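Local coordinates for protein NADPH-dependent aldehyde reductase YqhD (Escherichia coli, PDB 4QGS) that reduces a broad range of short-chain aldehydes to alcohols with NADPH, using a zinc ion bound in each subunit, at residues Y192-P196 with R197-N201; A206-H209 with T210-Q213; H288-H292 with A293-A297; L387-S390 with R391-E395. One frame throughout, in Å; residues are numbered along the deposited sequence. Where two conformers were deposited one is given.

How the contacts relate
Contacts 2 and 3 meet at the catalytic zinc. His-209 and His-292 both bind it through NE2, and these two NE2 atoms lie 4.2 Å apart. Asp-205 and His-278 complete the protein ligands, and two metal-bound waters belong to both contacts. Contact 1 starts the helix that carries contact 2 further along. It touches contact 3 through a salt bridge, Arg-197 NH1 to Asp-291 OD1 at 2.6 Å, with Asn-201 ND2 probably hydrogen-bonded to Asp-291 OD2. Its Thr-193 binds NADP(+). Contact 4 lies further out, its nearest atoms about 7 Å from those of contact 3. The side chain of Tyr-394 is about 10 Å from that of His-278.

Contact 1 of 4, residues Y192-P196 with R197-N201; sequences YTLPP and RQVAN
The carboxamide of Gln-198 meets Leu-194 and Pro-195 through its oxygen end. Pro-195 CD lies over one face of the amide, 3.2 Å from Gln-198 OE1. Leu-194 CD2 approaches the same oxygen close to the amide plane, at 3.1 Å, and the leucine and glutamine side chains cross at about a right angle. Gln-198 was modelled in two conformers, so this detail is tentative. The guanidinium of Arg-197 is turned away from 192-196. Its chain runs extended, with CG anti to the backbone N (chi1 167°), and NH1 reaches the carboxylate of Asp-291 in a salt bridge.

The backbone here forms the start of helix 196-211, with Pro-195 as N-cap. Pro-196 follows in the first turn, where a residue without an N-H costs the helix no bond. Val-199 N donates to Pro-195 O at 3.0 Å, and Ala-200 N donates to Pro-196 O at 2.8 Å. The second bond is nearly straight at the hydrogen (174°).

Apolar packing closes the turn, with Val-199 CG2 3.7 Å from Leu-194 CB. Val-199 also touches Arg-252 of helix 249-262, as Leu-194 does, and Ala-242 and Leu-243 of helix 222-244. Just ahead of Leu-194, Thr-193 belongs to the NADP(+)-binding site, which is empty of cofactor here.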
loop_
_atom_site.group_PDB
_atom_site.type_symbol
_atom_site.label_atom_id
_atom_site.label_comp_id
_atom_site.label_asym_id
_atom_site.label_seq_id
_atom_site.Cartn_x
_atom_site.Cartn_y
_atom_site.Cartn_z
ATOM N N TYR A 192 -12.909 -10.783 6.348
ATOM C CA TYR A 192 -13.283 -11.280 7.680
ATOM C C TYR A 192 -12.239 -12.214 8.287
ATOM O O TYR A 192 -12.088 -12.278 9.508
ATOM C CB TYR A 192 -14.608 -12.039 7.637
ATOM C CG TYR A 192 -15.851 -11.235 7.352
ATOM C CD1 TYR A 192 -15.802 -9.854 7.110
ATOM C CD2 TYR A 192 -17.091 -11.862 7.320
ATOM C CE1 TYR A 192 -16.964 -9.139 6.834
ATOM C CE2 TYR A 192 -18.240 -11.159 7.055
ATOM C CZ TYR A 192 -18.182 -9.797 6.815
ATOM O OH TYR A 192 -19.356 -9.130 6.554
ATOM N N THR A 193 -11.540 -12.957 7.435
ATOM C CA THR A 193 -10.607 -13.984 7.908
ATOM C C THR A 193 -9.203 -13.448 8.236
ATOM O O THR A 193 -8.364 -14.178 8.775
ATOM C CB THR A 193 -10.471 -15.120 6.869
ATOM O OG1 THR A 193 -10.054 -14.568 5.611
ATOM C CG2 THR A 193 -11.791 -15.838 6.696
ATOM N N LEU A 194 -8.938 -12.185 7.924
ATOM C CA LEU A 194 -7.638 -11.603 8.241
ATOM C C LEU A 194 -7.341 -11.631 9.741
ATOM O O LEU A 194 -8.174 -11.231 10.554
ATOM C CB LEU A 194 -7.561 -10.160 7.744
ATOM C CG LEU A 194 -7.658 -9.984 6.235
ATOM C CD1 LEU A 194 -7.900 -8.521 5.882
ATOM C CD2 LEU A 194 -6.370 -10.478 5.599
ATOM N N PRO A 195 -6.142 -12.098 10.114
ATOM C CA PRO A 195 -5.791 -12.035 11.534
ATOM C C PRO A 195 -5.739 -10.595 12.023
ATOM O O PRO A 195 -5.488 -9.674 11.219
ATOM C CB PRO A 195 -4.396 -12.693 11.594
ATOM C CG PRO A 195 -4.291 -13.495 10.346
ATOM C CD PRO A 195 -5.104 -12.756 9.308
ATOM N N PRO A 196 -5.970 -10.391 13.328
ATOM C CA PRO A 196 -5.994 -9.054 13.930
ATOM C C PRO A 196 -4.731 -8.264 13.593
ATOM O O PRO A 196 -4.821 -7.066 13.326
ATOM C CB PRO A 196 -6.091 -9.350 15.432
ATOM C CG PRO A 196 -6.784 -10.684 15.500
ATOM C CD PRO A 196 -6.277 -11.452 14.311
ATOM N N ARG A 197 -3.576 -8.931 13.607
ATOM C CA ARG A 197 -2.307 -8.293 13.242
ATOM C C ARG A 197 -2.387 -7.624 11.870
ATOM O O ARG A 197 -1.993 -6.456 11.703
ATOM C CB ARG A 197 -1.171 -9.332 13.272
ATOM C CG ARG A 197 0.139 -8.896 12.614
ATOM C CD ARG A 197 1.098 -10.091 12.517
ATOM N NE ARG A 197 2.406 -9.738 11.969
ATOM C CZ ARG A 197 3.412 -10.604 11.838
ATOM N NH1 ARG A 197 4.574 -10.211 11.330
ATOM N NH2 ARG A 197 3.253 -11.870 12.212
ATOM N N GLN A 198 -2.913 -8.353 10.894
ATOM C CA GLN A 198 -3.020 -7.844 9.534
ATOM C C GLN A 198 -4.093 -6.761 9.422
ATOM O O GLN A 198 -3.937 -5.822 8.646
ATOM C CB GLN A 198 -3.319 -8.976 8.552
ATOM C CG GLN A 198 -2.188 -9.994 8.388
ATOM C CD GLN A 198 -2.545 -11.091 7.400
ATOM O OE1 GLN A 198 -3.680 -11.175 6.939
ATOM N NE2 GLN A 198 -1.580 -11.945 7.082
ATOM N N VAL A 199 -5.172 -6.896 10.191
ATOM C CA VAL A 199 -6.242 -5.886 10.153
ATOM C C VAL A 199 -5.714 -4.571 10.719
ATOM O O VAL A 199 -5.880 -3.496 10.116
ATOM C CB VAL A 199 -7.491 -6.336 10.940
ATOM C CG1 VAL A 199 -8.503 -5.192 11.044
ATOM C CG2 VAL A 199 -8.132 -7.530 10.258
ATOM N N ALA A 200 -5.059 -4.656 11.873
ATOM C CA ALA A 200 -4.483 -3.450 12.479
ATOM C C ALA A 200 -3.419 -2.823 11.586
ATOM O O ALA A 200 -3.406 -1.594 11.385
ATOM C CB ALA A 200 -3.901 -3.764 13.857
ATOM N N ASN A 201 -2.518 -3.648 11.046
ATOM C CA ASN A 201 -1.487 -3.113 10.152
ATOM C C ASN A 201 -2.089 -2.391 8.946
ATOM O O ASN A 201 -1.573 -1.354 8.508
ATOM C CB ASN A 201 -0.559 -4.206 9.637
ATOM C CG ASN A 201 0.392 -4.721 10.703
ATOM O OD1 ASN A 201 0.549 -4.116 11.767
ATOM N ND2 ASN A 201 1.043 -5.847 10.411
#

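Contact 2 of 4, residues A206-H209 with T210-Q213; sequences AFVH and TVEQ. With ZN (zinc ion), chain B.
At the zinc-bearing end of helix 196-211, His-209 holds the metal with its ring and Gln-213 with its backbone oxygen. Asp-205, one turn earlier, is also a zinc ligand. His-209 NE2 coordinates zinc at 2.1 Å, and water 1 lies at the edge of its ring, in plane. His-209 O accepts Gln-213 NE2 at 2.9 Å. The bond is straight at the hydrogen (177°) and in the amide plane, but the donor sits above the carbonyl plane. A leucine in place of Gln-213 would probably leave this carbonyl without that donor near the end of the helix.

Ala-206 O is gripped twice by Thr-210. The backbone N reaches it at 3.1 Å and OG1 at 2.9 Å, from opposite faces of the carbonyl plane. Phe-207 CE2 meets Val-211 CG1 at 4.0 Å. Val-208 CG1 lies 3.9 Å from Glu-212 CG, beyond which the glutamate bends (chi2 -85°) and carries its carboxylate to outside partners.

That carboxylate is buried but satisfied: OE1 accepts from Trp-275 N and OE2 from His-278 ND1. Glu-212 is thus a second-shell residue, and its bond to ND1 is consistent with fixing the His-278 ring so that NE2 faces the zinc.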
loop_
_atom_site.group_PDB
_atom_site.type_symbol
_atom_site.label_atom_id
_atom_site.label_comp_id
_atom_site.label_asym_id
_atom_site.label_seq_id
_atom_site.Cartn_x
_atom_site.Cartn_y
_atom_site.Cartn_z
ATOM N N ALA A 206 -2.956 2.427 5.852
ATOM C CA ALA A 206 -3.878 3.356 5.168
ATOM C C ALA A 206 -3.839 4.762 5.787
ATOM O O ALA A 206 -3.821 5.776 5.072
ATOM C CB ALA A 206 -5.302 2.804 5.193
ATOM N N PHE A 207 -3.815 4.820 7.112
ATOM C CA PHE A 207 -3.802 6.082 7.841
ATOM C C PHE A 207 -2.553 6.868 7.463
ATOM O O PHE A 207 -2.610 8.068 7.151
ATOM C CB PHE A 207 -3.855 5.811 9.354
ATOM C CG PHE A 207 -4.096 7.040 10.206
ATOM C CD1 PHE A 207 -5.359 7.313 10.714
ATOM C CD2 PHE A 207 -3.050 7.907 10.519
ATOM C CE1 PHE A 207 -5.583 8.421 11.525
ATOM C CE2 PHE A 207 -3.273 9.028 11.327
ATOM C CZ PHE A 207 -4.534 9.284 11.826
ATOM N N VAL A 208 -1.418 6.176 7.455
ATOM C CA VAL A 208 -0.154 6.845 7.179
ATOM C C VAL A 208 -0.038 7.225 5.708
ATOM O O VAL A 208 0.423 8.326 5.409
ATOM C CB VAL A 208 1.037 5.970 7.614
ATOM C CG1 VAL A 208 2.351 6.639 7.205
ATOM C CG2 VAL A 208 0.978 5.766 9.123
ATOM N N HIS A 209 -0.484 6.365 4.786
ATOM C CA HIS A 209 -0.482 6.770 3.371
ATOM C C HIS A 209 -1.260 8.071 3.188
ATOM O O HIS A 209 -0.859 8.929 2.394
ATOM C CB HIS A 209 -1.057 5.676 2.464
ATOM C CG HIS A 209 -0.061 4.618 2.100
ATOM N ND1 HIS A 209 0.397 4.433 0.813
ATOM C CD2 HIS A 209 0.588 3.704 2.865
ATOM C CE1 HIS A 209 1.270 3.439 0.797
ATOM N NE2 HIS A 209 1.403 2.981 2.028
ATOM N N THR A 210 -2.349 8.222 3.938
ATOM C CA THR A 210 -3.159 9.435 3.858
ATOM C C THR A 210 -2.380 10.641 4.388
ATOM O O THR A 210 -2.298 11.667 3.711
ATOM C CB THR A 210 -4.468 9.284 4.623
ATOM O OG1 THR A 210 -5.170 8.139 4.113
ATOM C CG2 THR A 210 -5.354 10.560 4.447
ATOM N N VAL A 211 -1.786 10.538 5.578
ATOM C CA VAL A 211 -1.110 11.733 6.120
ATOM C C VAL A 211 0.209 12.046 5.411
ATOM O O VAL A 211 0.713 13.168 5.517
ATOM C CB VAL A 211 -0.842 11.617 7.646
ATOM C CG1 VAL A 211 -2.152 11.464 8.419
ATOM C CG2 VAL A 211 0.117 10.461 7.944
ATOM N N GLU A 212 0.766 11.084 4.676
ATOM C CA GLU A 212 1.956 11.342 3.856
ATOM C C GLU A 212 1.637 12.359 2.766
ATOM O O GLU A 212 2.539 12.990 2.219
ATOM C CB GLU A 212 2.474 10.068 3.197
ATOM C CG GLU A 212 3.056 9.031 4.168
ATOM C CD GLU A 212 4.524 9.262 4.526
ATOM O OE1 GLU A 212 4.970 10.432 4.637
ATOM O OE2 GLU A 212 5.241 8.252 4.690
ATOM N N GLN A 213 0.349 12.479 2.464
ATOM C CA GLN A 213 -0.133 13.338 1.382
ATOM C C GLN A 213 -0.993 14.494 1.881
ATOM O O GLN A 213 -1.593 15.233 1.081
ATOM C CB GLN A 213 -0.922 12.500 0.378
ATOM C CG GLN A 213 -0.129 11.325 -0.207
ATOM C CD GLN A 213 -0.995 10.398 -1.046
ATOM O OE1 GLN A 213 -1.208 10.641 -2.234
ATOM N NE2 GLN A 213 -1.477 9.313 -0.441
HETATM ZN ZN ZN B . 2.723 1.786 3.086
HETATM O O HOH W 1 3.805 1.433 1.327
HETATM O O HOH W 2 1.750 0.125 2.122
#

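Contact 3 of 4, residues H288-H292 with A293-A297; sequences HGLDH and AQTLA. With ZN (zinc ion), chain B.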
loop_
_atom_site.group_PDB
_atom_site.type_symbol
_atom_site.label_atom_id
_atom_site.label_comp_id
_atom_site.label_asym_id
_atom_site.label_seq_id
_atom_site.Cartn_x
_atom_site.Cartn_y
_atom_site.Cartn_z
ATOM N N HIS A 288 15.576 -5.100 10.539
ATOM C CA HIS A 288 15.097 -5.756 11.749
ATOM C C HIS A 288 13.852 -6.616 11.526
ATOM O O HIS A 288 13.398 -7.268 12.452
ATOM C CB HIS A 288 14.803 -4.718 12.851
ATOM C CG HIS A 288 16.005 -3.918 13.264
ATOM N ND1 HIS A 288 17.130 -4.494 13.821
ATOM C CD2 HIS A 288 16.255 -2.588 13.204
ATOM C CE1 HIS A 288 18.028 -3.554 14.065
ATOM N NE2 HIS A 288 17.518 -2.388 13.710
ATOM N N GLY A 289 13.300 -6.607 10.314
ATOM C CA GLY A 289 12.166 -7.478 10.005
ATOM C C GLY A 289 10.808 -7.077 10.565
ATOM O O GLY A 289 9.868 -7.876 10.560
ATOM N N LEU A 290 10.686 -5.843 11.044
ATOM C CA LEU A 290 9.420 -5.362 11.568
ATOM C C LEU A 290 8.380 -5.281 10.446
ATOM O O LEU A 290 8.746 -5.056 9.304
ATOM C CB LEU A 290 9.582 -3.982 12.217
ATOM C CG LEU A 290 10.566 -3.833 13.390
ATOM C CD1 LEU A 290 10.387 -2.459 14.032
ATOM C CD2 LEU A 290 10.408 -4.916 14.428
ATOM N N ASP A 291 7.104 -5.501 10.773
ATOM C CA ASP A 291 6.027 -5.312 9.793
ATOM C C ASP A 291 6.084 -3.899 9.236
ATOM O O ASP A 291 6.406 -2.966 9.970
ATOM C CB ASP A 291 4.633 -5.529 10.408
ATOM C CG ASP A 291 4.390 -6.955 10.854
ATOM O OD1 ASP A 291 5.183 -7.845 10.487
ATOM O OD2 ASP A 291 3.383 -7.181 11.560
ATOM N N HIS A 292 5.743 -3.738 7.955
ATOM C CA HIS A 292 5.664 -2.403 7.335
ATOM C C HIS A 292 4.958 -1.393 8.235
ATOM O O HIS A 292 5.516 -0.332 8.559
ATOM C CB HIS A 292 4.949 -2.503 5.982
ATOM C CG HIS A 292 4.762 -1.185 5.275
ATOM N ND1 HIS A 292 5.800 -0.320 5.021
ATOM C CD2 HIS A 292 3.648 -0.613 4.754
ATOM C CE1 HIS A 292 5.333 0.744 4.376
ATOM N NE2 HIS A 292 4.032 0.588 4.204
ATOM N N ALA A 293 3.751 -1.727 8.669
ATOM C CA ALA A 293 2.947 -0.780 9.440
ATOM C C ALA A 293 3.539 -0.477 10.810
ATOM O O ALA A 293 3.371 0.630 11.322
ATOM C CB ALA A 293 1.523 -1.299 9.600
ATOM N N GLN A 294 4.222 -1.457 11.412
ATOM C CA GLN A 294 4.888 -1.214 12.694
ATOM C C GLN A 294 5.960 -0.146 12.533
ATOM O O GLN A 294 6.102 0.735 13.384
ATOM C CB GLN A 294 5.508 -2.513 13.248
ATOM C CG GLN A 294 4.476 -3.556 13.611
ATOM C CD GLN A 294 5.096 -4.922 13.904
ATOM O OE1 GLN A 294 6.233 -5.206 13.509
ATOM N NE2 GLN A 294 4.339 -5.780 14.586
ATOM N N THR A 295 6.700 -0.198 11.432
ATOM C CA THR A 295 7.759 0.794 11.240
ATOM C C THR A 295 7.161 2.193 11.059
ATOM O O THR A 295 7.765 3.188 11.474
ATOM C CB THR A 295 8.658 0.467 10.037
ATOM O OG1 THR A 295 7.944 0.701 8.813
ATOM C CG2 THR A 295 9.143 -0.999 10.116
ATOM N N LEU A 296 5.979 2.270 10.448
ATOM C CA LEU A 296 5.321 3.567 10.256
ATOM C C LEU A 296 4.805 4.141 11.570
ATOM O O LEU A 296 4.879 5.353 11.802
ATOM C CB LEU A 296 4.156 3.448 9.249
ATOM C CG LEU A 296 4.490 2.837 7.885
ATOM C CD1 LEU A 296 3.219 2.747 6.998
ATOM C CD2 LEU A 296 5.596 3.591 7.159
ATOM N N ALA A 297 4.256 3.279 12.417
ATOM C CA ALA A 297 3.713 3.707 13.698
ATOM C C ALA A 297 4.830 4.228 14.595
ATOM O O ALA A 297 4.628 5.149 15.387
ATOM C CB ALA A 297 2.982 2.565 14.374
HETATM ZN ZN ZN B . 2.723 1.786 3.086
HETATM O O HOH W 3 1.612 -5.300 13.838
HETATM O O HOH W 4 8.491 -0.500 6.181
HETATM O O HOH W 1 3.805 1.433 1.327
HETATM O O HOH W 2 1.750 0.125 2.122
#
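Asp-291 and Gln-294 meet in the N-terminal turn of helix 292-306, where Asp-291 is the N-cap and the next residue, His-292, is a zinc ligand. Among the hydrogen bonds, Gln-294 OE1 accepts the backbone N of Asp-291 at 2.9 Å. The donor stands 47° out of the carbonyl plane. This is one half of a capping box. The Asp-291 carboxylate makes no capping bond in return; it pairs with Arg-197 and Asn-201 instead. With an alanine in place of Gln-294 the amide is gone, and the Asp-291 N-H would probably lose its acceptor and the carboxylate its stacking partner.

His-292 O accepts two main bonds, from Leu-296 N at 3.2 Å and from Thr-295 OG1 at 2.7 Å. The hydroxyl approaches in the carbonyl plane, on a lone pair. Its first torsion (chi1 72°) sets it between the backbone N and carbonyl carbon, facing back along the helix.

Two flat groups stack: the Asp-291 carboxylate and Gln-294 amide planes are only 15° apart. Apolar contacts include Leu-290 CB against Thr-295 CG2 at 3.7 Å. Leu-296 CD1 makes a CH-pi contact over one face of the His-292 ring, 4.0 Å from its centroid.

At the metal, His-292 NE2 binds zinc at 2.1 Å. The other ring nitrogen, ND1, donates to water 4 at 2.9 Å, and that water donates in turn to Thr-295 OG1.

Contact 4 of 4, residues L387-S390 with R391-E395; sequences LDVS and RRIYE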
loop_
_atom_site.group_PDB
_atom_site.type_symbol
_atom_site.label_atom_id
_atom_site.label_comp_id
_atom_site.label_asym_id
_atom_site.label_seq_id
_atom_site.Cartn_x
_atom_site.Cartn_y
_atom_site.Cartn_z
ATOM N N LEU A 387 20.659 13.285 6.711
ATOM C CA LEU A 387 20.991 12.152 7.591
ATOM C C LEU A 387 20.996 12.530 9.071
ATOM O O LEU A 387 20.574 11.752 9.913
ATOM C CB LEU A 387 22.337 11.549 7.205
ATOM C CG LEU A 387 22.364 10.825 5.858
ATOM C CD1 LEU A 387 23.778 10.359 5.533
ATOM C CD2 LEU A 387 21.374 9.641 5.865
ATOM N N ASP A 388 21.452 13.736 9.384
ATOM C CA ASP A 388 21.456 14.194 10.770
ATOM C C ASP A 388 20.038 14.378 11.310
ATOM O O ASP A 388 19.806 14.193 12.507
ATOM C CB ASP A 388 22.246 15.508 10.895
ATOM C CG ASP A 388 21.721 16.596 9.978
ATOM O OD1 ASP A 388 21.298 17.650 10.495
ATOM O OD2 ASP A 388 21.728 16.402 8.742
ATOM N N VAL A 389 19.097 14.735 10.435
ATOM C CA VAL A 389 17.693 14.847 10.827
ATOM C C VAL A 389 17.084 13.455 11.025
ATOM O O VAL A 389 16.385 13.199 12.009
ATOM C CB VAL A 389 16.859 15.622 9.785
ATOM C CG1 VAL A 389 15.443 15.830 10.294
ATOM C CG2 VAL A 389 17.511 16.986 9.466
ATOM N N SER A 390 17.354 12.562 10.084
ATOM C CA SER A 390 16.897 11.172 10.224
ATOM C C SER A 390 17.436 10.543 11.510
ATOM O O SER A 390 16.741 9.788 12.192
ATOM C CB SER A 390 17.320 10.356 9.002
ATOM O OG SER A 390 16.690 10.890 7.835
ATOM N N ARG A 391 18.679 10.863 11.838
ATOM C CA ARG A 391 19.267 10.419 13.091
ATOM C C ARG A 391 18.443 10.899 14.282
ATOM O O ARG A 391 18.135 10.121 15.170
ATOM C CB ARG A 391 20.704 10.926 13.210
ATOM C CG ARG A 391 21.459 10.343 14.403
ATOM C CD ARG A 391 22.820 11.004 14.536
ATOM N NE ARG A 391 23.698 10.219 15.409
ATOM C CZ ARG A 391 24.825 10.702 15.917
ATOM N NH1 ARG A 391 25.186 11.957 15.638
ATOM N NH2 ARG A 391 25.576 9.939 16.699
ATOM N N ARG A 392 18.072 12.179 14.297
ATOM C CA ARG A 392 17.290 12.711 15.407
ATOM C C ARG A 392 15.918 12.051 15.506
ATOM O O ARG A 392 15.389 11.846 16.599
ATOM C CB ARG A 392 17.114 14.227 15.263
ATOM C CG ARG A 392 18.363 15.016 15.599
ATOM C CD ARG A 392 18.021 16.461 15.950
ATOM N NE ARG A 392 17.288 17.114 14.875
ATOM C CZ ARG A 392 17.858 17.788 13.883
ATOM N NH1 ARG A 392 19.183 17.904 13.829
ATOM N NH2 ARG A 392 17.105 18.354 12.947
ATOM N N ILE A 393 15.332 11.747 14.354
ATOM C CA ILE A 393 14.023 11.113 14.321
ATOM C C ILE A 393 14.075 9.682 14.872
ATOM O O ILE A 393 13.272 9.331 15.733
ATOM C CB ILE A 393 13.448 11.116 12.904
ATOM C CG1 ILE A 393 13.161 12.553 12.466
ATOM C CG2 ILE A 393 12.142 10.286 12.843
ATOM C CD1 ILE A 393 12.829 12.662 11.001
ATOM N N TYR A 394 15.018 8.877 14.395
ATOM C CA TYR A 394 15.198 7.521 14.928
ATOM C C TYR A 394 15.493 7.556 16.432
ATOM O O TYR A 394 14.976 6.764 17.209
ATOM C CB TYR A 394 16.335 6.800 14.220
ATOM C CG TYR A 394 16.049 6.237 12.839
ATOM C CD1 TYR A 394 14.894 5.507 12.572
ATOM C CD2 TYR A 394 16.976 6.412 11.811
ATOM C CE1 TYR A 394 14.663 4.972 11.293
ATOM C CE2 TYR A 394 16.757 5.891 10.545
ATOM C CZ TYR A 394 15.602 5.170 10.291
ATOM O OH TYR A 394 15.424 4.665 9.023
ATOM N N GLU A 395 16.333 8.498 16.839
ATOM C CA GLU A 395 16.703 8.601 18.242
ATOM C C GLU A 395 15.482 8.913 19.116
ATOM O O GLU A 395 15.294 8.312 20.174
ATOM C CB GLU A 395 17.785 9.666 18.418
ATOM C CG GLU A 395 18.212 9.875 19.846
ATOM C CD GLU A 395 18.994 8.706 20.424
ATOM O OE1 GLU A 395 18.936 8.542 21.658
ATOM O OE2 GLU A 395 19.678 7.966 19.670
#
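Asp-388 and Arg-392 lie side by side, one turn apart. Their salt bridge is long, with Asp-388 OD1 4.0 Å from Arg-392 NH1 and the carboxylate and guanidinium planes 75° apart. Val-389 CA sits over one face of the guanidinium, offset toward its rim, and Val-389 CG2 lies 3.8 Å from Arg-392 NH2. The arginine bends at its third torsion (chi3 -57°), which folds its end back over Val-389. Val-389 CG1 also meets Ile-393 CD1 at 4.2 Å. The Tyr-394 ring brings CD2 within 3.4 Å of Ser-390 O, while its own backbone N donates to that oxygen at 2.9 Å in an almost straight bond (178°).

Partners outside the two segments also hold these groups. Arg-392 NH2 has a stronger mate in Glu-306, and Asp-388 OD2 is hydrogen-bonded to Thr-386. The hydroxyl of Tyr-394 bonds to Leu-280 O, which ties this helix to helix 276-288. Ile-393 packs on Ala-302 and Leu-303 of helix 292-306.

With charged residues on one side and Val-389, Ser-390, Ile-393 and Tyr-394 buried, this is an amphipathic helix, closing the chain against the helical C-terminal half of an iron-containing alcohol dehydrogenase fold.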